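Local coordinates for protein titin (PDB 6H4L) that is a giant muscle protein of the sarcomere, with a protein kinase activity, whose M-band segment includes the immunoglobulin-like domain described here, at residues V32-T37 / C83-G88. Numbering follows the deposited sequence.
Sequences VQSKPT and CTNYKG
This is a face-to-face contact between the two sheets of a beta sandwich, joined near one end of the domain by a hydrogen bond from a side-chain amide to a backbone carbonyl. The ends of strands 26-35 and 77-85 belong to different sheets; their short segments run nearly parallel, 13° apart, with axes 8.0 Å from each other, a separation that leaves side chains to fill the gap. On the buried side Val-32 directs CG2, anti to its backbone N, at Cys-83, whose SG lies 4.0 Å from that methyl; Leu-64 of strand 63-68 touches both residues. Further along, the interface turns polar around Asn-85. With CG lodged between its backbone N and carbonyl carbon (chi1 71°), the carboxamide reaches across, and ND2 donates to Pro-36 O at 3.0 Å. That bond is almost straight, 174° at the hydrogen, and it meets a lone pair of the carbonyl while staying in the amide plane of Asn-85. Ser-34 OG donates to the same Pro-36 O at 2.8 Å, so two donors from different strands grip one oxygen beside the cis peptide between Lys-35 and Pro-36. ND2 also bonds to His-7 O of strand 7-11. At the other end of the carboxamide OD1 accepts from Lys-87 N at 2.9 Å, the donor standing well above the carbonyl plane. At the outer margin Pro-36 crosses Tyr-86 at about a right angle, its CD 3.5 Å from CE2 of the ring, and the Tyr-86 hydroxyl bonds to Asp-6. Asn-85 thus combines an Asx turn with the first position of a type I beta turn, Asn-85 to Gly-88, in the hairpin joining the last two strands of this I-set immunoglobulin sandwich.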
loop_
_atom_site.group_PDB
_atom_site.type_symbol
_atom_site.label_atom_id
_atom_site.label_comp_id
_atom_site.label_asym_id
_atom_site.label_seq_id
_atom_site.Cartn_x
_atom_site.Cartn_y
_atom_site.Cartn_z
ATOM N N VAL A 32 -8.646 -2.107 4.679
ATOM C CA VAL A 32 -9.780 -1.750 3.815
ATOM C C VAL A 32 -10.939 -2.698 4.102
ATOM O O VAL A 32 -10.741 -3.895 4.344
ATOM C CB VAL A 32 -9.380 -1.797 2.313
ATOM C CG1 VAL A 32 -9.009 -3.219 1.894
ATOM C CG2 VAL A 32 -10.486 -1.208 1.417
ATOM N N GLN A 33 -12.161 -2.149 4.093
ATOM C CA GLN A 33 -13.376 -2.937 4.180
ATOM C C GLN A 33 -14.005 -2.894 2.800
ATOM O O GLN A 33 -14.254 -1.814 2.263
ATOM C CB GLN A 33 -14.333 -2.323 5.201
ATOM C CG GLN A 33 -13.789 -2.345 6.636
ATOM C CD GLN A 33 -14.721 -1.666 7.634
ATOM O OE1 GLN A 33 -15.606 -0.891 7.257
ATOM N NE2 GLN A 33 -14.516 -1.952 8.925
ATOM N N SER A 34 -14.209 -4.059 2.204
ATOM C CA SER A 34 -14.665 -4.119 0.812
ATOM C C SER A 34 -15.466 -5.388 0.583
ATOM O O SER A 34 -15.065 -6.458 1.018
ATOM C CB SER A 34 -13.442 -4.084 -0.130
ATOM O OG SER A 34 -13.809 -4.105 -1.493
ATOM N N LYS A 35 -16.620 -5.271 -0.068
ATOM C CA LYS A 35 -17.395 -6.451 -0.440
ATOM C C LYS A 35 -18.050 -6.225 -1.801
ATOM O O LYS A 35 -18.879 -5.346 -1.945
ATOM C CB LYS A 35 -18.475 -6.744 0.612
ATOM C CG LYS A 35 -19.239 -8.019 0.342
ATOM C CD LYS A 35 -20.391 -8.200 1.334
ATOM C CE LYS A 35 -21.161 -9.473 1.036
ATOM N NZ LYS A 35 -22.219 -9.728 2.060
ATOM N N PRO A 36 -17.672 -7.015 -2.820
ATOM C CA PRO A 36 -16.666 -8.079 -2.781
ATOM C C PRO A 36 -15.252 -7.566 -2.533
ATOM O O PRO A 36 -14.997 -6.359 -2.548
ATOM C CB PRO A 36 -16.741 -8.693 -4.185
ATOM C CG PRO A 36 -17.374 -7.662 -5.037
ATOM C CD PRO A 36 -18.300 -6.896 -4.148
ATOM N N THR A 37 -14.342 -8.496 -2.281
ATOM C CA THR A 37 -12.966 -8.151 -1.965
ATOM C C THR A 37 -12.332 -7.306 -3.061
ATOM O O THR A 37 -12.510 -7.571 -4.250
ATOM C CB THR A 37 -12.131 -9.403 -1.718
ATOM O OG1 THR A 37 -12.391 -10.363 -2.753
ATOM C CG2 THR A 37 -12.502 -10.007 -0.381
ATOM N N CYS A 83 -7.735 0.675 -4.059
ATOM C CA CYS A 83 -8.575 -0.492 -3.800
ATOM C C CYS A 83 -9.862 -0.345 -4.577
ATOM O O CYS A 83 -10.565 0.653 -4.407
ATOM C CB CYS A 83 -8.955 -0.550 -2.325
ATOM S SG CYS A 83 -7.512 -0.562 -1.244
ATOM N N THR A 84 -10.171 -1.318 -5.426
ATOM C CA THR A 84 -11.310 -1.185 -6.336
ATOM C C THR A 84 -12.205 -2.417 -6.314
ATOM O O THR A 84 -11.738 -3.546 -6.256
ATOM C CB THR A 84 -10.820 -0.971 -7.789
ATOM O OG1 THR A 84 -9.956 0.176 -7.840
ATOM C CG2 THR A 84 -11.994 -0.748 -8.743
ATOM N N ASN A 85 -13.507 -2.188 -6.356
ATOM C CA ASN A 85 -14.437 -3.240 -6.741
ATOM C C ASN A 85 -15.530 -2.619 -7.611
ATOM O O ASN A 85 -15.466 -1.430 -7.939
ATOM C CB ASN A 85 -14.974 -4.033 -5.527
ATOM C CG ASN A 85 -15.934 -3.233 -4.655
ATOM O OD1 ASN A 85 -16.374 -2.146 -5.023
ATOM N ND2 ASN A 85 -16.275 -3.788 -3.485
ATOM N N TYR A 86 -16.518 -3.406 -8.016
ATOM C CA TYR A 86 -17.505 -2.884 -8.956
ATOM C C TYR A 86 -18.335 -1.738 -8.375
ATOM O O TYR A 86 -18.930 -0.961 -9.117
ATOM C CB TYR A 86 -18.391 -4.006 -9.498
ATOM C CG TYR A 86 -19.520 -4.435 -8.586
ATOM C CD1 TYR A 86 -20.786 -3.883 -8.725
ATOM C CD2 TYR A 86 -19.332 -5.422 -7.622
ATOM C CE1 TYR A 86 -21.835 -4.279 -7.915
ATOM C CE2 TYR A 86 -20.391 -5.840 -6.805
ATOM C CZ TYR A 86 -21.635 -5.259 -6.962
ATOM O OH TYR A 86 -22.696 -5.649 -6.164
ATOM N N LYS A 87 -18.351 -1.633 -7.048
ATOM C CA LYS A 87 -19.102 -0.595 -6.352
ATOM C C LYS A 87 -18.386 0.746 -6.229
ATOM O O LYS A 87 -19.039 1.774 -6.037
ATOM C CB LYS A 87 -19.484 -1.070 -4.949
ATOM C CG LYS A 87 -20.641 -2.027 -4.920
ATOM C CD LYS A 87 -21.910 -1.294 -5.339
ATOM C CE LYS A 87 -23.151 -2.011 -4.896
ATOM N NZ LYS A 87 -24.337 -1.181 -5.229
ATOM N N GLY A 88 -17.052 0.741 -6.298
ATOM C CA GLY A 88 -16.302 1.975 -6.161
ATOM C C GLY A 88 -14.829 1.777 -5.898
ATOM O O GLY A 88 -14.294 0.697 -6.121
#